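PDB 1TZ7: 4-alpha-glucanotransferase from Aquifex aeolicus, which belongs to the amylomaltase (disproportionating enzyme) family, whose catalytic domain is built on a parallel beta/alpha barrel. Local coordinates for residues A[22-30]-A[58-66]; A[393-404]-A[448-459]. One frame throughout, in Å; residues are numbered along the deposited sequence.

Contact 1: residues A[22-30]-A[58-66]; sequences RLAGILLHV and FSLWQVLPL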
loop_
_atom_site.group_PDB
_atom_site.type_symbol
_atom_site.label_atom_id
_atom_site.label_comp_id
_atom_site.label_asym_id
_atom_site.label_seq_id
_atom_site.Cartn_x
_atom_site.Cartn_y
_atom_site.Cartn_z
ATOM N N ARG A 22 -8.796 21.985 4.383
ATOM C CA ARG A 22 -9.736 21.126 3.664
ATOM C C ARG A 22 -9.125 20.666 2.354
ATOM O O ARG A 22 -9.052 21.429 1.389
ATOM C CB ARG A 22 -11.039 21.877 3.381
ATOM C CG ARG A 22 -11.818 22.256 4.614
ATOM C CD ARG A 22 -13.073 23.078 4.322
ATOM N NE ARG A 22 -13.965 22.399 3.381
ATOM C CZ ARG A 22 -14.676 21.310 3.671
ATOM N NH1 ARG A 22 -15.461 20.761 2.750
ATOM N NH2 ARG A 22 -14.605 20.763 4.884
ATOM N N LEU A 23 -8.691 19.415 2.316
ATOM C CA LEU A 23 -7.987 18.892 1.159
ATOM C C LEU A 23 -8.747 17.761 0.520
ATOM O O LEU A 23 -9.518 17.072 1.177
ATOM C CB LEU A 23 -6.604 18.417 1.566
ATOM C CG LEU A 23 -5.679 19.533 2.060
ATOM C CD1 LEU A 23 -5.601 19.535 3.526
ATOM C CD2 LEU A 23 -4.325 19.383 1.476
ATOM N N ALA A 24 -8.524 17.577 -0.778
ATOM C CA ALA A 24 -9.109 16.473 -1.521
ATOM C C ALA A 24 -8.008 15.680 -2.218
ATOM O O ALA A 24 -6.954 16.212 -2.525
ATOM C CB ALA A 24 -10.103 16.995 -2.536
ATOM N N GLY A 25 -8.263 14.407 -2.468
ATOM C CA GLY A 25 -7.292 13.564 -3.135
ATOM C C GLY A 25 -7.919 12.438 -3.904
ATOM O O GLY A 25 -9.131 12.225 -3.843
ATOM N N ILE A 26 -7.087 11.708 -4.638
ATOM C CA ILE A 26 -7.528 10.546 -5.367
ATOM C C ILE A 26 -6.762 9.317 -4.895
ATOM O O ILE A 26 -5.556 9.375 -4.680
ATOM C CB ILE A 26 -7.327 10.759 -6.892
ATOM C CG1 ILE A 26 -8.305 11.826 -7.411
ATOM C CG2 ILE A 26 -7.526 9.435 -7.651
ATOM C CD1 ILE A 26 -8.184 12.110 -8.896
ATOM N N LEU A 27 -7.482 8.208 -4.720
ATOM C CA LEU A 27 -6.862 6.920 -4.448
ATOM C C LEU A 27 -6.631 6.173 -5.768
ATOM O O LEU A 27 -7.580 5.779 -6.449
ATOM C CB LEU A 27 -7.745 6.093 -3.498
ATOM C CG LEU A 27 -7.398 4.604 -3.304
ATOM C CD1 LEU A 27 -5.959 4.423 -2.899
ATOM C CD2 LEU A 27 -8.334 3.982 -2.267
ATOM N N LEU A 28 -5.365 6.003 -6.121
ATOM C CA LEU A 28 -4.987 5.355 -7.373
ATOM C C LEU A 28 -3.606 4.732 -7.238
ATOM O O LEU A 28 -2.621 5.432 -7.039
ATOM C CB LEU A 28 -4.979 6.376 -8.519
ATOM C CG LEU A 28 -4.556 5.829 -9.889
ATOM C CD1 LEU A 28 -5.653 4.945 -10.472
ATOM C CD2 LEU A 28 -4.222 6.969 -10.840
ATOM N N HIS A 29 -3.540 3.415 -7.343
ATOM C CA HIS A 29 -2.268 2.705 -7.283
ATOM C C HIS A 29 -1.494 2.882 -8.575
ATOM O O HIS A 29 -2.081 3.030 -9.655
ATOM C CB HIS A 29 -2.511 1.230 -7.029
ATOM C CG HIS A 29 -1.284 0.460 -6.641
ATOM N ND1 HIS A 29 -0.459 0.839 -5.605
ATOM C CD2 HIS A 29 -0.760 -0.687 -7.137
ATOM C CE1 HIS A 29 0.523 -0.039 -5.486
ATOM N NE2 HIS A 29 0.364 -0.972 -6.404
ATOM N N VAL A 30 -0.175 2.860 -8.462
ATOM C CA VAL A 30 0.701 3.077 -9.605
ATOM C C VAL A 30 0.380 2.106 -10.754
ATOM O O VAL A 30 0.438 2.482 -11.914
ATOM C CB VAL A 30 2.198 2.934 -9.196
ATOM C CG1 VAL A 30 3.102 3.065 -10.406
ATOM C CG2 VAL A 30 2.570 3.992 -8.131
ATOM N N PHE A 58 -6.643 19.167 -6.598
ATOM C CA PHE A 58 -6.378 18.113 -5.616
ATOM C C PHE A 58 -5.049 18.364 -4.924
ATOM O O PHE A 58 -4.127 18.923 -5.522
ATOM C CB PHE A 58 -6.331 16.740 -6.293
ATOM C CG PHE A 58 -7.681 16.196 -6.676
ATOM C CD1 PHE A 58 -8.552 15.714 -5.707
ATOM C CD2 PHE A 58 -8.069 16.142 -8.007
ATOM C CE1 PHE A 58 -9.795 15.199 -6.058
ATOM C CE2 PHE A 58 -9.313 15.627 -8.364
ATOM C CZ PHE A 58 -10.174 15.155 -7.383
ATOM N N SER A 59 -4.950 17.938 -3.660
ATOM C CA SER A 59 -3.714 18.093 -2.878
ATOM C C SER A 59 -3.157 16.750 -2.386
ATOM O O SER A 59 -2.086 16.707 -1.785
ATOM C CB SER A 59 -3.962 18.982 -1.672
ATOM O OG SER A 59 -4.429 20.252 -2.052
ATOM N N LEU A 60 -3.885 15.663 -2.629
ATOM C CA LEU A 60 -3.510 14.357 -2.071
ATOM C C LEU A 60 -3.547 13.265 -3.126
ATOM O O LEU A 60 -4.428 13.240 -3.973
ATOM C CB LEU A 60 -4.440 13.974 -0.911
ATOM C CG LEU A 60 -4.461 14.913 0.291
ATOM C CD1 LEU A 60 -5.651 14.599 1.175
ATOM C CD2 LEU A 60 -3.167 14.808 1.072
ATOM N N TRP A 61 -2.575 12.364 -3.053
ATOM C CA TRP A 61 -2.557 11.168 -3.866
ATOM C C TRP A 61 -2.276 9.964 -2.972
ATOM O O TRP A 61 -1.235 9.901 -2.321
ATOM C CB TRP A 61 -1.467 11.283 -4.938
ATOM C CG TRP A 61 -1.298 10.052 -5.773
ATOM C CD1 TRP A 61 -2.253 9.110 -6.059
ATOM C CD2 TRP A 61 -0.106 9.625 -6.436
ATOM N NE1 TRP A 61 -1.724 8.125 -6.860
ATOM C CE2 TRP A 61 -0.405 8.415 -7.109
ATOM C CE3 TRP A 61 1.198 10.141 -6.537
ATOM C CZ2 TRP A 61 0.546 7.718 -7.862
ATOM C CZ3 TRP A 61 2.138 9.446 -7.288
ATOM C CH2 TRP A 61 1.805 8.248 -7.938
ATOM N N GLN A 62 -3.204 9.014 -2.933
ATOM C CA GLN A 62 -3.003 7.797 -2.150
ATOM C C GLN A 62 -2.673 6.613 -3.036
ATOM O O GLN A 62 -3.388 6.315 -3.990
ATOM C CB GLN A 62 -4.223 7.478 -1.280
ATOM C CG GLN A 62 -3.963 6.324 -0.283
ATOM C CD GLN A 62 -5.052 6.168 0.773
ATOM O OE1 GLN A 62 -5.384 5.051 1.160
ATOM N NE2 GLN A 62 -5.592 7.273 1.237
ATOM N N VAL A 63 -1.575 5.943 -2.710
ATOM C CA VAL A 63 -1.172 4.737 -3.393
ATOM C C VAL A 63 -1.251 3.557 -2.433
ATOM O O VAL A 63 -1.392 3.737 -1.226
ATOM C CB VAL A 63 0.283 4.854 -3.938
ATOM C CG1 VAL A 63 0.348 5.853 -5.083
ATOM C CG2 VAL A 63 1.260 5.252 -2.815
ATOM N N LEU A 64 -1.164 2.351 -2.979
ATOM C CA LEU A 64 -1.000 1.150 -2.160
ATOM C C LEU A 64 0.504 0.916 -1.928
ATOM O O LEU A 64 1.335 1.648 -2.473
ATOM C CB LEU A 64 -1.648 -0.060 -2.851
ATOM C CG LEU A 64 -3.033 0.198 -3.479
ATOM C CD1 LEU A 64 -3.506 -1.009 -4.254
ATOM C CD2 LEU A 64 -4.049 0.582 -2.408
ATOM N N PRO A 65 0.857 -0.082 -1.118
ATOM C CA PRO A 65 2.268 -0.375 -0.849
ATOM C C PRO A 65 3.064 -0.597 -2.131
ATOM O O PRO A 65 2.559 -1.187 -3.081
ATOM C CB PRO A 65 2.208 -1.659 -0.010
ATOM C CG PRO A 65 0.864 -1.634 0.619
ATOM C CD PRO A 65 -0.041 -1.003 -0.397
ATOM N N LEU A 66 4.299 -0.121 -2.144
ATOM C CA LEU A 66 5.136 -0.163 -3.342
ATOM C C LEU A 66 6.088 -1.353 -3.276
ATOM O O LEU A 66 7.008 -1.465 -4.077
ATOM C CB LEU A 66 5.940 1.148 -3.466
ATOM C CG LEU A 66 5.343 2.285 -4.313
ATOM C CD1 LEU A 66 3.841 2.365 -4.181
ATOM C CD2 LEU A 66 5.989 3.618 -3.928
HETATM O O HOH W 1 -7.001 19.699 -2.243
#
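Strands 23-27 and 60-62, joined through helix 44-56, make a beta-alpha-beta unit of the beta/alpha barrel, with G25, I26 and L27 paired to L60, W61 and Q62 in parallel register. The backbone ladder runs I26 N to L60 O, Q62 N to I26 O and L28 N to Q62 O. At its start A24 O accepts a bond from S59 N, while a water bridges A24 N and S59 OG. G25 has no side chain, so the strands close until its CA lies 4.0 Å from L60 CA, and L60 CB can settle against the glycine.

On the opposite face, I26 and F58 cross at about a right angle. The isoleucine lies over one face of the phenyl ring, its CG1 3.9 Å from the ring centroid in a CH-pi contact, and the A24 carbonyl carbon meets the edge of the same ring. Further along, W61 holds its CG anti to the backbone N (chi1 176°), which swings the indole along the neighbouring strand. NE1 then reaches L28 O at 2.8 Å, in the carbonyl plane and on a lone pair, so a buried carbonyl beyond the ladder gains a donor. Tryptophan suits the place because a large apolar ring carries that single N-H. Where the strands end, L64 N donates to H29 ND1 at 3.1 Å, tilted 24° from the imidazole plane. L64 CD1 covers one face of that ring, 3.9 Å from its centroid, so the histidine is held both by a polar atom and by a methyl.

I26, L28 and F58 pack against helix 44-56, and F58 also touches helix 491-500. L27 and L60 point to the opposite face, where they touch I454 and F452 of strand 452-456, the neighbour of strand 23-27.

Contact 2: residues A[393-404]-A[448-459]; sequences VEENNVYYTSTH and SRAKFAIIQMQD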
loop_
_atom_site.group_PDB
_atom_site.type_symbol
_atom_site.label_atom_id
_atom_site.label_comp_id
_atom_site.label_asym_id
_atom_site.label_seq_id
_atom_site.Cartn_x
_atom_site.Cartn_y
_atom_site.Cartn_z
ATOM N N VAL A 393 -18.983 12.513 10.615
ATOM C CA VAL A 393 -17.543 12.483 10.374
ATOM C C VAL A 393 -16.882 13.764 10.903
ATOM O O VAL A 393 -17.110 14.864 10.377
ATOM C CB VAL A 393 -17.215 12.315 8.860
ATOM C CG1 VAL A 393 -15.709 12.303 8.636
ATOM C CG2 VAL A 393 -17.837 11.039 8.315
ATOM N N GLU A 394 -16.065 13.607 11.944
ATOM C CA GLU A 394 -15.361 14.726 12.569
ATOM C C GLU A 394 -14.208 15.183 11.687
ATOM O O GLU A 394 -13.851 14.513 10.719
ATOM C CB GLU A 394 -14.812 14.309 13.952
ATOM C CG GLU A 394 -15.852 13.699 14.886
ATOM C CD GLU A 394 -15.821 12.176 14.897
ATOM O OE1 GLU A 394 -15.620 11.577 13.826
ATOM O OE2 GLU A 394 -16.005 11.581 15.985
ATOM N N GLU A 395 -13.619 16.321 12.040
ATOM C CA GLU A 395 -12.586 16.959 11.209
ATOM C C GLU A 395 -11.366 16.064 11.031
ATOM O O GLU A 395 -10.831 15.941 9.916
ATOM C CB GLU A 395 -12.154 18.291 11.821
ATOM C CG GLU A 395 -13.089 19.461 11.509
ATOM C CD GLU A 395 -14.219 19.616 12.526
ATOM O OE1 GLU A 395 -14.956 20.633 12.445
ATOM O OE2 GLU A 395 -14.375 18.727 13.399
ATOM N N ASN A 396 -10.915 15.445 12.122
ATOM C CA ASN A 396 -9.699 14.639 12.086
ATOM C C ASN A 396 -9.971 13.240 11.537
ATOM O O ASN A 396 -9.919 12.240 12.266
ATOM C CB ASN A 396 -9.049 14.561 13.470
ATOM C CG ASN A 396 -7.573 14.202 13.398
ATOM O OD1 ASN A 396 -6.916 14.435 12.383
ATOM N ND2 ASN A 396 -7.050 13.635 14.470
ATOM N N ASN A 397 -10.259 13.183 10.244
ATOM C CA ASN A 397 -10.559 11.934 9.564
ATOM C C ASN A 397 -10.183 12.036 8.104
ATOM O O ASN A 397 -10.170 13.133 7.526
ATOM C CB ASN A 397 -12.049 11.610 9.671
ATOM C CG ASN A 397 -12.417 10.971 10.994
ATOM O OD1 ASN A 397 -11.881 10.002 11.374
ATOM N ND2 ASN A 397 -13.318 11.531 11.648
ATOM N N VAL A 398 -9.872 10.896 7.511
ATOM C CA VAL A 398 -9.843 10.752 6.071
ATOM C C VAL A 398 -11.144 10.060 5.617
ATOM O O VAL A 398 -11.461 8.976 6.077
ATOM C CB VAL A 398 -8.621 9.906 5.627
ATOM C CG1 VAL A 398 -8.440 9.972 4.114
ATOM C CG2 VAL A 398 -7.346 10.388 6.347
ATOM N N TYR A 399 -11.881 10.712 4.720
ATOM C CA TYR A 399 -13.223 10.253 4.304
ATOM C C TYR A 399 -13.164 9.782 2.853
ATOM O O TYR A 399 -12.921 10.579 1.948
ATOM C CB TYR A 399 -14.218 11.415 4.424
ATOM C CG TYR A 399 -15.704 11.041 4.506
ATOM C CD1 TYR A 399 -16.682 12.030 4.402
ATOM C CD2 TYR A 399 -16.125 9.721 4.696
ATOM C CE1 TYR A 399 -18.031 11.726 4.480
ATOM C CE2 TYR A 399 -17.476 9.408 4.777
ATOM C CZ TYR A 399 -18.426 10.431 4.666
ATOM O OH TYR A 399 -19.763 10.153 4.743
ATOM N N TYR A 400 -13.392 8.488 2.646
ATOM C CA TYR A 400 -13.323 7.875 1.314
ATOM C C TYR A 400 -14.718 7.700 0.736
ATOM O O TYR A 400 -15.672 7.482 1.472
ATOM C CB TYR A 400 -12.638 6.500 1.405
ATOM C CG TYR A 400 -11.202 6.565 1.867
ATOM C CD1 TYR A 400 -10.887 6.608 3.221
ATOM C CD2 TYR A 400 -10.159 6.587 0.950
ATOM C CE1 TYR A 400 -9.565 6.668 3.649
ATOM C CE2 TYR A 400 -8.835 6.648 1.365
ATOM C CZ TYR A 400 -8.544 6.689 2.714
ATOM O OH TYR A 400 -7.224 6.759 3.127
ATOM N N THR A 401 -14.834 7.785 -0.589
ATOM C CA THR A 401 -16.022 7.281 -1.272
ATOM C C THR A 401 -16.031 5.771 -1.175
ATOM O O THR A 401 -17.003 5.169 -0.726
ATOM C CB THR A 401 -16.042 7.723 -2.769
ATOM O OG1 THR A 401 -14.820 7.350 -3.414
ATOM C CG2 THR A 401 -16.085 9.240 -2.896
ATOM N N SER A 402 -14.932 5.164 -1.599
ATOM C CA SER A 402 -14.714 3.739 -1.412
ATOM C C SER A 402 -13.213 3.453 -1.412
ATOM O O SER A 402 -12.398 4.359 -1.629
ATOM C CB SER A 402 -15.422 2.938 -2.519
ATOM O OG SER A 402 -14.955 3.305 -3.800
ATOM N N THR A 403 -12.845 2.206 -1.151
ATOM C CA THR A 403 -11.432 1.821 -1.114
ATOM C C THR A 403 -11.159 0.658 -2.033
ATOM O O THR A 403 -12.067 0.097 -2.642
ATOM C CB THR A 403 -10.995 1.447 0.327
ATOM O OG1 THR A 403 -11.599 0.202 0.718
ATOM C CG2 THR A 403 -11.516 2.464 1.352
ATOM N N HIS A 404 -9.895 0.291 -2.114
ATOM C CA HIS A 404 -9.454 -0.766 -2.986
ATOM C C HIS A 404 -9.928 -2.169 -2.538
ATOM O O HIS A 404 -9.884 -3.114 -3.314
ATOM C CB HIS A 404 -7.956 -0.734 -3.079
ATOM C CG HIS A 404 -7.254 -1.032 -1.788
ATOM N ND1 HIS A 404 -7.449 -0.336 -0.623
ATOM C CD2 HIS A 404 -6.352 -1.952 -1.510
ATOM C CE1 HIS A 404 -6.672 -0.853 0.318
ATOM N NE2 HIS A 404 -6.004 -1.825 -0.199
ATOM N N SER A 448 -18.497 17.309 3.706
ATOM C CA SER A 448 -18.191 16.961 5.094
ATOM C C SER A 448 -17.081 17.839 5.636
ATOM O O SER A 448 -16.416 18.548 4.884
ATOM C CB SER A 448 -17.768 15.505 5.185
ATOM O OG SER A 448 -16.459 15.342 4.691
ATOM N N ARG A 449 -16.878 17.786 6.944
ATOM C CA ARG A 449 -15.809 18.546 7.581
ATOM C C ARG A 449 -14.533 17.727 7.736
ATOM O O ARG A 449 -13.546 18.219 8.260
ATOM C CB ARG A 449 -16.277 19.088 8.932
ATOM C CG ARG A 449 -17.386 20.159 8.771
ATOM C CD ARG A 449 -17.188 21.520 9.503
ATOM N NE ARG A 449 -15.890 21.808 9.978
ATOM C CZ ARG A 449 -15.057 22.785 9.593
ATOM N NH1 ARG A 449 -15.233 23.557 8.513
ATOM N NH2 ARG A 449 -13.958 22.893 10.273
ATOM N N ALA A 450 -14.551 16.475 7.276
ATOM C CA ALA A 450 -13.310 15.669 7.234
ATOM C C ALA A 450 -12.208 16.479 6.569
ATOM O O ALA A 450 -12.412 17.039 5.494
ATOM C CB ALA A 450 -13.536 14.402 6.486
ATOM N N LYS A 451 -11.039 16.543 7.203
ATOM C CA LYS A 451 -9.958 17.381 6.691
ATOM C C LYS A 451 -9.403 16.846 5.361
ATOM O O LYS A 451 -9.021 17.616 4.502
ATOM C CB LYS A 451 -8.836 17.537 7.726
ATOM C CG LYS A 451 -8.047 16.278 8.026
ATOM C CD LYS A 451 -6.970 16.550 9.111
ATOM C CE LYS A 451 -6.063 15.335 9.324
ATOM N NZ LYS A 451 -5.054 15.569 10.405
ATOM N N PHE A 452 -9.372 15.518 5.210
ATOM C CA PHE A 452 -8.990 14.883 3.922
ATOM C C PHE A 452 -10.188 14.134 3.332
ATOM O O PHE A 452 -10.748 13.256 3.976
ATOM C CB PHE A 452 -7.840 13.877 4.120
ATOM C CG PHE A 452 -6.548 14.487 4.656
ATOM C CD1 PHE A 452 -6.352 15.860 4.687
ATOM C CD2 PHE A 452 -5.530 13.663 5.121
ATOM C CE1 PHE A 452 -5.165 16.390 5.179
ATOM C CE2 PHE A 452 -4.350 14.200 5.611
ATOM C CZ PHE A 452 -4.173 15.555 5.638
ATOM N N ALA A 453 -10.561 14.486 2.104
ATOM C CA ALA A 453 -11.572 13.750 1.356
ATOM C C ALA A 453 -10.919 13.065 0.168
ATOM O O ALA A 453 -10.284 13.716 -0.651
ATOM C CB ALA A 453 -12.650 14.679 0.890
ATOM N N ILE A 454 -11.075 11.746 0.078
ATOM C CA ILE A 454 -10.401 10.961 -0.958
ATOM C C ILE A 454 -11.414 10.221 -1.810
ATOM O O ILE A 454 -12.259 9.494 -1.294
ATOM C CB ILE A 454 -9.410 9.957 -0.322
ATOM C CG1 ILE A 454 -8.397 10.694 0.577
ATOM C CG2 ILE A 454 -8.680 9.149 -1.417
ATOM C CD1 ILE A 454 -7.206 11.247 -0.160
ATOM N N ILE A 455 -11.327 10.420 -3.122
ATOM C CA ILE A 455 -12.173 9.713 -4.083
ATOM C C ILE A 455 -11.363 8.597 -4.736
ATOM O O ILE A 455 -10.302 8.848 -5.283
ATOM C CB ILE A 455 -12.659 10.696 -5.178
ATOM C CG1 ILE A 455 -13.309 11.935 -4.543
ATOM C CG2 ILE A 455 -13.633 10.011 -6.122
ATOM C CD1 ILE A 455 -13.427 13.110 -5.489
ATOM N N GLN A 456 -11.870 7.366 -4.691
ATOM C CA GLN A 456 -11.271 6.295 -5.480
ATOM C C GLN A 456 -11.463 6.592 -6.963
ATOM O O GLN A 456 -12.530 7.025 -7.380
ATOM C CB GLN A 456 -11.867 4.917 -5.124
ATOM C CG GLN A 456 -10.901 3.758 -5.436
ATOM C CD GLN A 456 -11.475 2.370 -5.141
ATOM O OE1 GLN A 456 -10.760 1.370 -5.243
ATOM N NE2 GLN A 456 -12.751 2.310 -4.784
ATOM N N MET A 457 -10.420 6.363 -7.750
ATOM C CA MET A 457 -10.417 6.770 -9.154
ATOM C C MET A 457 -11.600 6.157 -9.895
ATOM O O MET A 457 -12.212 6.806 -10.730
ATOM C CB MET A 457 -9.105 6.364 -9.829
ATOM C CG MET A 457 -8.960 6.875 -11.257
ATOM S SD MET A 457 -8.857 8.682 -11.335
ATOM C CE MET A 457 -8.299 8.910 -13.008
ATOM N N GLN A 458 -11.922 4.903 -9.567
ATOM C CA GLN A 458 -13.025 4.182 -10.220
ATOM C C GLN A 458 -14.363 4.901 -10.033
ATOM O O GLN A 458 -15.244 4.827 -10.896
ATOM C CB GLN A 458 -13.135 2.752 -9.662
ATOM C CG GLN A 458 -11.980 1.836 -10.051
ATOM C CD GLN A 458 -10.914 1.748 -8.969
ATOM O OE1 GLN A 458 -10.498 2.763 -8.423
ATOM N NE2 GLN A 458 -10.479 0.536 -8.660
ATOM N N ASP A 459 -14.519 5.581 -8.898
ATOM C CA ASP A 459 -15.732 6.358 -8.620
ATOM C C ASP A 459 -15.773 7.634 -9.462
ATOM O O ASP A 459 -16.826 8.016 -9.978
ATOM C CB ASP A 459 -15.812 6.712 -7.134
ATOM C CG ASP A 459 -15.975 5.489 -6.248
ATOM O OD1 ASP A 459 -16.409 4.429 -6.757
ATOM O OD2 ASP A 459 -15.694 5.494 -5.033
HETATM O O HOH W 2 -18.801 16.297 8.567
#
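T401 and D459 approach from opposite directions, and the carboxylate gathers two hydroxyls on one oxygen. T401 OG1 donates to the anti lone pair of D459 OD2 at 2.6 Å, while S402 OG, also 2.6 Å from D459 OD2, arrives on the syn side, 23° out of the carboxylate plane. T401 OG1 sits between its backbone N and carbonyl carbon (chi1 54°), where it also accepts from Q456 N, the residue just before the helix.

On one face of the parallel strands 397-400 and 452-456, Y400 and I454 lie side by side pointing the same way, ring CD2 3.7 Å from I454 CB. V398 crosses I454 at a slant, CG1 3.6 Å from I454 CG1. On the opposite face, where Y399 points, the small A450 brings its CB against Y399 CB.

Toward solvent, E395 and R449 run alongside one another. R449 grips E395 OE1 side-on through NE (2.9 Å) and NH2, yet the two planes stand 66° apart. The extended K451 lies along N396 and gives NZ to OD1 at 2.9 Å.

Two hydroxyl donors on one buried oxygen, with D459 OD1 bonded to I409 N, would probably favour a charged carboxylate, whereas the exposed ion pair is probably weakened by competing water.

Both contacts pair parallel strands of one barrel sheet, and they adjoin: strand 23-27 of contact 1 lies next to strand 452-456 of contact 2, with G25 N 2.8 Å from A453 O. Contact 1 is almost wholly buried, nearer the centre of the chain, and depends on backbone bonds, aliphatic-to-ring packing and the lone indole N-H of W61. Contact 2 has an equally buried middle but is exposed at one end, where the charged and amide side chains of E395, R449, N396 and K451 take over; its buried carboxylate has no counterpart in contact 1. Inside the barrel the two meet at Q62 NE2 and Y400 OH, 2.5 Å apart, a polar link amid leucine, isoleucine and phenylalanine side chains.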